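Long-range contacts in anaphase-promoting complex subunit CUT9 (Schizosaccharomyces pombe, PDB 2XPI), which serves as a subunit of the anaphase-promoting complex, the E3 ubiquitin ligase that controls progression through mitosis and G1, and forms homodimers through its first seven TPR repeats: residues Asn116-Phe121 with Asn147-Cys152; Asn171-Thr176 with Tyr204-Val209; Lys197-Met202 with Leu227-Lys232. All blocks are in the same frame, centred on the assembly; numbering follows the deposited sequence.

Contact 1: residues Asn116-Phe121 with Asn147-Cys152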
# COMPACT_ATOMS: atom_id res chain seq x y z
N ASN A 116 1.41 5.38 -28.63
CA ASN A 116 0.59 4.17 -28.69
C ASN A 116 -0.23 3.91 -27.42
O ASN A 116 0.30 3.91 -26.31
CB ASN A 116 1.48 2.95 -28.96
CG ASN A 116 0.71 1.75 -29.48
OD1 ASN A 116 1.01 1.24 -30.56
ND2 ASN A 116 -0.29 1.29 -28.73
N PRO A 117 -1.53 3.66 -27.59
CA PRO A 117 -2.38 3.29 -26.45
C PRO A 117 -1.78 2.18 -25.59
O PRO A 117 -1.81 2.28 -24.37
CB PRO A 117 -3.66 2.81 -27.15
CG PRO A 117 -3.72 3.63 -28.41
CD PRO A 117 -2.29 3.74 -28.85
N ASN A 118 -1.25 1.13 -26.21
CA ASN A 118 -0.64 0.05 -25.45
C ASN A 118 0.49 0.54 -24.56
O ASN A 118 0.72 -0.01 -23.48
CB ASN A 118 -0.13 -1.03 -26.39
CG ASN A 118 -1.25 -1.72 -27.11
OD1 ASN A 118 -1.03 -2.52 -28.02
ND2 ASN A 118 -2.49 -1.40 -26.72
N ASP A 119 1.18 1.58 -24.99
CA ASP A 119 2.24 2.13 -24.16
C ASP A 119 1.70 2.98 -23.02
O ASP A 119 2.23 2.94 -21.92
CB ASP A 119 3.26 2.88 -25.03
CG ASP A 119 4.01 1.93 -25.93
OD1 ASP A 119 4.19 0.76 -25.52
OD2 ASP A 119 4.39 2.32 -27.06
N ALA A 120 0.63 3.72 -23.29
CA ALA A 120 -0.10 4.44 -22.25
C ALA A 120 -0.63 3.46 -21.21
O ALA A 120 -0.57 3.72 -20.01
CB ALA A 120 -1.24 5.21 -22.86
N PHE A 121 -1.16 2.34 -21.67
CA PHE A 121 -1.64 1.33 -20.75
C PHE A 121 -0.55 0.87 -19.79
O PHE A 121 -0.71 0.87 -18.56
CB PHE A 121 -2.16 0.10 -21.50
CG PHE A 121 -2.41 -1.07 -20.61
CD1 PHE A 121 -3.55 -1.13 -19.81
CD2 PHE A 121 -1.50 -2.12 -20.54
CE1 PHE A 121 -3.80 -2.22 -18.97
CE2 PHE A 121 -1.73 -3.22 -19.69
CZ PHE A 121 -2.88 -3.26 -18.90
N ASN A 147 -11.28 5.31 -24.99
CA ASN A 147 -12.13 5.09 -26.15
C ASN A 147 -11.46 4.30 -27.27
O ASN A 147 -12.12 3.80 -28.18
CB ASN A 147 -12.63 6.43 -26.69
CG ASN A 147 -14.07 6.70 -26.32
OD1 ASN A 147 -14.54 6.28 -25.25
ND2 ASN A 147 -14.78 7.40 -27.19
N ARG A 148 -10.15 4.19 -27.20
CA ARG A 148 -9.39 3.62 -28.30
C ARG A 148 -8.74 2.31 -27.88
O ARG A 148 -8.07 1.66 -28.68
CB ARG A 148 -8.34 4.63 -28.77
CG ARG A 148 -8.95 5.97 -29.19
CD ARG A 148 -7.98 7.12 -28.96
NE ARG A 148 -6.66 6.83 -29.51
CZ ARG A 148 -5.56 7.48 -29.16
NH1 ARG A 148 -5.63 8.45 -28.26
NH2 ARG A 148 -4.38 7.15 -29.70
N SER A 149 -8.95 1.91 -26.64
CA SER A 149 -8.30 0.72 -26.10
C SER A 149 -9.18 0.12 -25.01
O SER A 149 -9.64 0.84 -24.13
CB SER A 149 -6.92 1.12 -25.56
OG SER A 149 -6.22 0.03 -24.97
N SER A 150 -9.44 -1.18 -25.07
CA SER A 150 -10.23 -1.83 -24.01
C SER A 150 -9.41 -1.99 -22.73
O SER A 150 -9.95 -1.92 -21.62
CB SER A 150 -10.76 -3.19 -24.46
OG SER A 150 -11.42 -3.09 -25.70
N ALA A 151 -8.11 -2.22 -22.89
CA ALA A 151 -7.22 -2.31 -21.75
C ALA A 151 -7.20 -0.98 -21.02
O ALA A 151 -7.23 -0.93 -19.80
CB ALA A 151 -5.82 -2.70 -22.20
N CYS A 152 -7.16 0.11 -21.78
CA CYS A 152 -7.12 1.43 -21.17
C CYS A 152 -8.45 1.75 -20.48
O CYS A 152 -8.48 2.42 -19.46
CB CYS A 152 -6.76 2.49 -22.21
SG CYS A 152 -5.03 2.42 -22.85
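Two helix starts lie side by side here, their first turns running in roughly the same direction: Asn116 is the N-cap residue of helix 117-129 and Ser149 that of helix 150-162. The backbones draw closer as the helices get under way, from 6.5 Å between the CA atoms of Pro117 and Ser149 to 5.5 Å between those of Phe121 and Cys152. No hydrogen bond crosses between the segments, so the contact rests on van der Waals packing. Pro117 suits the first helical turn, where a residue without an N-H costs no helical bond. Its ring turns CB to the CB of Ser149, 4.0 Å away, while CG meets Arg148 NH2 as the arginine chain, bent at chi3, crosses it at about a right angle. Ser149 OG, anti to its own backbone N (chi1 178°), accepts a weak capping bond from Cys152 N at 3.3 Å. One turn deeper, Phe121 extends its ring with CG anti to the backbone N (chi1 168°), and the methyl of Ala151 sits over one face, 4.0 Å from CB to the ring centroid, a CH-pi contact. Alanine suits the place because its methyl alone lies over the ring face. Cys152 SG nestles beside the ring's stem, 3.9 Å from Phe121 CB, and lies 3.6 Å from Pro117 O. Ile53, from a loop, and Leu198, from helix 198-212, also pack on Ala151. Side-by-side first helices of consecutive repeats, here TPR 2 and TPR 3, are a hallmark of the tetratricopeptide superhelix.

Contact 2: residues Asn171-Thr176 with Tyr204-Val209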
# COMPACT_ATOMS: atom_id res chain seq x y z
N ASN A 171 -19.85 5.70 -15.67
CA ASN A 171 -19.74 6.40 -16.96
C ASN A 171 -18.82 5.65 -17.94
O ASN A 171 -19.15 5.50 -19.12
CB ASN A 171 -19.22 7.84 -16.78
CG ASN A 171 -20.26 8.77 -16.15
OD1 ASN A 171 -21.47 8.58 -16.29
ND2 ASN A 171 -19.77 9.80 -15.45
N LEU A 172 -17.67 5.19 -17.45
CA LEU A 172 -16.70 4.48 -18.26
C LEU A 172 -17.10 3.05 -18.63
O LEU A 172 -16.85 2.60 -19.75
CB LEU A 172 -15.33 4.46 -17.58
CG LEU A 172 -14.37 5.58 -17.96
CD1 LEU A 172 -12.95 5.19 -17.58
CD2 LEU A 172 -14.47 5.85 -19.46
N LEU A 173 -17.70 2.33 -17.68
CA LEU A 173 -18.08 0.93 -17.89
C LEU A 173 -19.46 0.76 -18.53
O LEU A 173 -19.67 -0.17 -19.30
CB LEU A 173 -18.09 0.18 -16.55
CG LEU A 173 -16.86 -0.56 -16.03
CD1 LEU A 173 -15.62 -0.20 -16.83
CD2 LEU A 173 -16.66 -0.27 -14.53
N GLY A 174 -20.39 1.66 -18.20
CA GLY A 174 -21.79 1.48 -18.55
C GLY A 174 -22.49 0.77 -17.40
O GLY A 174 -21.85 0.01 -16.68
N GLU A 175 -23.79 1.01 -17.24
CA GLU A 175 -24.55 0.45 -16.12
C GLU A 175 -24.85 -1.03 -16.33
O GLU A 175 -25.20 -1.75 -15.39
CB GLU A 175 -25.85 1.22 -15.92
CG GLU A 175 -25.66 2.73 -15.75
CD GLU A 175 -26.72 3.35 -14.85
OE1 GLU A 175 -27.19 4.47 -15.16
OE2 GLU A 175 -27.08 2.72 -13.82
N THR A 176 -24.71 -1.46 -17.58
CA THR A 176 -24.79 -2.87 -17.93
C THR A 176 -23.79 -3.15 -19.06
O THR A 176 -23.30 -2.23 -19.72
CB THR A 176 -26.19 -3.23 -18.39
OG1 THR A 176 -26.45 -2.59 -19.65
CG2 THR A 176 -27.23 -2.78 -17.36
N TYR A 204 -16.86 -7.54 -13.99
CA TYR A 204 -16.45 -7.76 -12.62
C TYR A 204 -16.33 -6.41 -11.97
O TYR A 204 -16.74 -6.21 -10.82
CB TYR A 204 -15.11 -8.49 -12.54
CG TYR A 204 -14.46 -8.37 -11.18
CD1 TYR A 204 -14.93 -9.09 -10.10
CD2 TYR A 204 -13.39 -7.50 -10.97
CE1 TYR A 204 -14.35 -8.98 -8.86
CE2 TYR A 204 -12.80 -7.38 -9.73
CZ TYR A 204 -13.28 -8.12 -8.68
OH TYR A 204 -12.70 -7.99 -7.43
N LEU A 205 -15.78 -5.47 -12.72
CA LEU A 205 -15.52 -4.14 -12.20
C LEU A 205 -16.87 -3.50 -11.93
O LEU A 205 -17.10 -2.90 -10.88
CB LEU A 205 -14.73 -3.32 -13.20
CG LEU A 205 -13.47 -2.61 -12.71
CD1 LEU A 205 -12.70 -3.40 -11.67
CD2 LEU A 205 -12.60 -2.29 -13.92
N ARG A 206 -17.77 -3.65 -12.90
CA ARG A 206 -19.13 -3.15 -12.73
C ARG A 206 -19.81 -3.78 -11.52
O ARG A 206 -20.59 -3.13 -10.84
CB ARG A 206 -19.95 -3.39 -13.99
CG ARG A 206 -20.59 -2.13 -14.50
CD ARG A 206 -21.78 -2.44 -15.34
NE ARG A 206 -21.48 -3.61 -16.12
CZ ARG A 206 -20.60 -3.64 -17.11
NH1 ARG A 206 -19.95 -2.54 -17.46
NH2 ARG A 206 -20.39 -4.77 -17.75
N GLY A 207 -19.50 -5.05 -11.26
CA GLY A 207 -20.00 -5.72 -10.08
C GLY A 207 -19.49 -5.04 -8.82
O GLY A 207 -20.26 -4.82 -7.89
N GLN A 208 -18.20 -4.69 -8.80
CA GLN A 208 -17.59 -4.05 -7.63
C GLN A 208 -18.24 -2.71 -7.30
O GLN A 208 -18.37 -2.34 -6.13
CB GLN A 208 -16.12 -3.81 -7.89
CG GLN A 208 -15.28 -5.06 -7.82
CD GLN A 208 -15.02 -5.48 -6.41
OE1 GLN A 208 -15.94 -5.76 -5.65
NE2 GLN A 208 -13.75 -5.52 -6.03
N VAL A 209 -18.60 -1.97 -8.35
CA VAL A 209 -19.25 -0.68 -8.19
C VAL A 209 -20.62 -0.88 -7.55
O VAL A 209 -20.94 -0.30 -6.50
CB VAL A 209 -19.43 0.05 -9.56
CG1 VAL A 209 -20.42 1.19 -9.44
CG2 VAL A 209 -18.10 0.55 -10.08
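The tight part of this contact lies where helix 166-173 ends against helix 198-212. Leu173 and Arg206 slide past each other in opposite directions, with Leu173 CB 4.0 Å from Arg206 CG, so the aliphatic stem of the arginine lies along the leucine. One leucine methyl, CD2, reaches on to Leu205 CB at 3.8 Å, the two side chains crossing at about a right angle; branched apolar residues fit this buried junction well. Beyond it the chain turns away at Gly174, whose phi of 91° would force a CB against the preceding carbonyl oxygen and so calls for glycine. The arginine follows this turn. Bent at chi3 (-38°), it brings NH1 to Gly174 O in a 3.3 Å hydrogen bond with an N-H...O angle of 140°, although the position of that oxygen is less certain. Thr176 C stands 3.7 Å above the guanidinium plane, over its centre, while Leu173 CA lies at the edge. The carbonyl-rich end of helix 166-173 would probably favour the positive charge. An alanine at Arg206 would probably leave Leu173 with less cover and the Gly174 turn without its bond from helix 198-212.

The Glu175-Thr176 side is looser: both side chains are exposed and leave their CA atoms heading away from helix 198-212, and only their backbones come near Arg206. Glu175 OE2 instead forms a salt bridge with Arg218. On the buried side, Ala157 of helix 150-162 touches both Leu173 and Leu205, and Val209 packs on Trp166, Ala169 and Leu170 of helix 166-173. Helix 198-212, which opens TPR 4, thus lies against both helices of TPR 3.

Contact 3: residues Lys197-Met202 with Leu227-Lys232; sequences KLEASM and LMVDAK
Polar bonds converge on the buried carboxylate of Asp230, the residue at which the chain leaves helix 216-229. Its OD2 accepts from Lys197 N at 3.1 Å, the donor standing above the carboxylate plane, so the N-cap residue of helix 198-212 is tied to the end of its partner helix. On the anti lone pair of OD1 the backbone N of Lys232 donates at 2.7 Å, closing an Asx turn. Lys232 NZ then bridges both oxygens through their syn lone pairs, 2.9 Å from OD2. Two donors on each oxygen hold the carboxylate's rotation and would favour its ionised form; aspartate is short enough to serve them all.

The apolar part centres on Val229. Its CG1 rests 3.8 Å from Glu199 CD and 4.1 Å from Ala200 CB, crossing the extended glutamate at about a right angle. Small Ala200 lets the helices approach, its CB also 3.9 Å from Asp230 CB. The glutamate's oxygens bond Gln47 and Asn177.

Helices 198-212 and 216-229 form the TPR 4 hairpin. Leu198 faces helix 150-162, Thr262 of helix 261-264 touches Asp230, and Ser201 OG bonds Gln97 and Gln99 of the second subunit.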
# COMPACT_ATOMS: atom_id res chain seq x y z
N LYS A 197 -10.94 -12.55 -20.69
CA LYS A 197 -11.43 -11.59 -21.68
C LYS A 197 -11.69 -10.29 -20.99
O LYS A 197 -12.35 -10.26 -19.97
CB LYS A 197 -12.72 -12.07 -22.33
CG LYS A 197 -12.57 -13.35 -23.13
CD LYS A 197 -13.76 -13.53 -24.03
CE LYS A 197 -13.60 -14.77 -24.88
NZ LYS A 197 -14.57 -14.79 -26.01
N LEU A 198 -11.15 -9.19 -21.51
CA LEU A 198 -11.35 -7.90 -20.87
C LEU A 198 -12.85 -7.60 -20.70
O LEU A 198 -13.25 -6.87 -19.78
CB LEU A 198 -10.60 -6.80 -21.62
CG LEU A 198 -9.10 -6.73 -21.34
CD1 LEU A 198 -8.40 -5.75 -22.28
CD2 LEU A 198 -8.82 -6.36 -19.88
N GLU A 199 -13.67 -8.15 -21.58
CA GLU A 199 -15.12 -8.04 -21.40
C GLU A 199 -15.54 -8.59 -20.03
O GLU A 199 -16.37 -8.00 -19.34
CB GLU A 199 -15.87 -8.76 -22.51
CG GLU A 199 -17.39 -8.65 -22.37
CD GLU A 199 -18.16 -9.41 -23.43
OE1 GLU A 199 -17.51 -9.95 -24.37
OE2 GLU A 199 -19.40 -9.48 -23.33
N ALA A 200 -14.97 -9.73 -19.63
CA ALA A 200 -15.30 -10.30 -18.34
C ALA A 200 -14.88 -9.36 -17.24
O ALA A 200 -15.69 -8.98 -16.38
CB ALA A 200 -14.64 -11.61 -18.17
N SER A 201 -13.62 -8.95 -17.29
CA SER A 201 -13.02 -8.12 -16.25
C SER A 201 -13.77 -6.83 -16.00
O SER A 201 -13.84 -6.34 -14.87
CB SER A 201 -11.56 -7.82 -16.59
OG SER A 201 -10.81 -9.03 -16.66
N MET A 202 -14.35 -6.26 -17.05
CA MET A 202 -15.11 -5.03 -16.87
C MET A 202 -16.50 -5.26 -16.21
O MET A 202 -17.01 -4.38 -15.51
CB MET A 202 -15.19 -4.25 -18.19
CG MET A 202 -13.84 -3.74 -18.67
SD MET A 202 -13.97 -2.53 -20.01
CE MET A 202 -14.14 -3.57 -21.45
N LEU A 227 -18.57 -14.34 -15.33
CA LEU A 227 -18.33 -15.77 -15.39
C LEU A 227 -18.88 -16.41 -16.66
O LEU A 227 -18.21 -17.21 -17.29
CB LEU A 227 -18.85 -16.48 -14.13
CG LEU A 227 -17.87 -16.63 -12.96
CD1 LEU A 227 -18.46 -17.45 -11.83
CD2 LEU A 227 -16.55 -17.29 -13.40
N MET A 228 -20.10 -16.06 -17.06
CA MET A 228 -20.62 -16.60 -18.30
C MET A 228 -19.74 -16.20 -19.47
O MET A 228 -19.48 -17.00 -20.37
CB MET A 228 -22.07 -16.15 -18.55
CG MET A 228 -23.04 -16.56 -17.46
SD MET A 228 -23.08 -18.34 -17.23
CE MET A 228 -23.79 -18.90 -18.78
N VAL A 229 -19.25 -14.95 -19.45
CA VAL A 229 -18.38 -14.45 -20.52
C VAL A 229 -17.03 -15.19 -20.61
O VAL A 229 -16.56 -15.51 -21.70
CB VAL A 229 -18.12 -12.93 -20.39
CG1 VAL A 229 -17.07 -12.47 -21.41
CG2 VAL A 229 -19.41 -12.16 -20.55
N ASP A 230 -16.42 -15.45 -19.45
CA ASP A 230 -15.15 -16.17 -19.40
C ASP A 230 -15.07 -16.89 -18.06
O ASP A 230 -14.99 -16.27 -17.01
CB ASP A 230 -13.96 -15.20 -19.57
CG ASP A 230 -12.62 -15.93 -19.76
OD1 ASP A 230 -12.35 -16.90 -19.00
OD2 ASP A 230 -11.83 -15.54 -20.66
N ALA A 231 -15.10 -18.22 -18.12
CA ALA A 231 -15.04 -19.04 -16.92
C ALA A 231 -13.80 -18.78 -16.08
O ALA A 231 -13.72 -19.26 -14.96
CB ALA A 231 -15.10 -20.51 -17.30
N LYS A 232 -12.84 -18.04 -16.60
CA LYS A 232 -11.58 -17.83 -15.88
C LYS A 232 -11.64 -16.64 -14.93
O LYS A 232 -10.76 -16.46 -14.09
CB LYS A 232 -10.37 -17.72 -16.83
CG LYS A 232 -10.16 -18.97 -17.68
CD LYS A 232 -8.81 -18.98 -18.43
CE LYS A 232 -8.56 -17.70 -19.23
NZ LYS A 232 -9.64 -17.43 -20.20

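Along the superhelix contact 1 joins TPR 2 to TPR 3, contact 2 joins TPR 3 to TPR 4, and contact 3 lies within TPR 4. Helix 198-212 serves both later contacts, whose centres are 13 Å apart and which touch where Leu173 CG meets Met202 O at 3.9 Å. Contacts 1 and 3, with centres 19 Å apart, meet through Leu198 CD1, 3.6 Å from Ala151 N; contacts 1 and 2 do not touch. The Arg206 side chain lies about 3 Å from a bound gold(I) cyanide ion, in a site completed by Asn177. All three contacts fall in the repeats that mediate homodimerization.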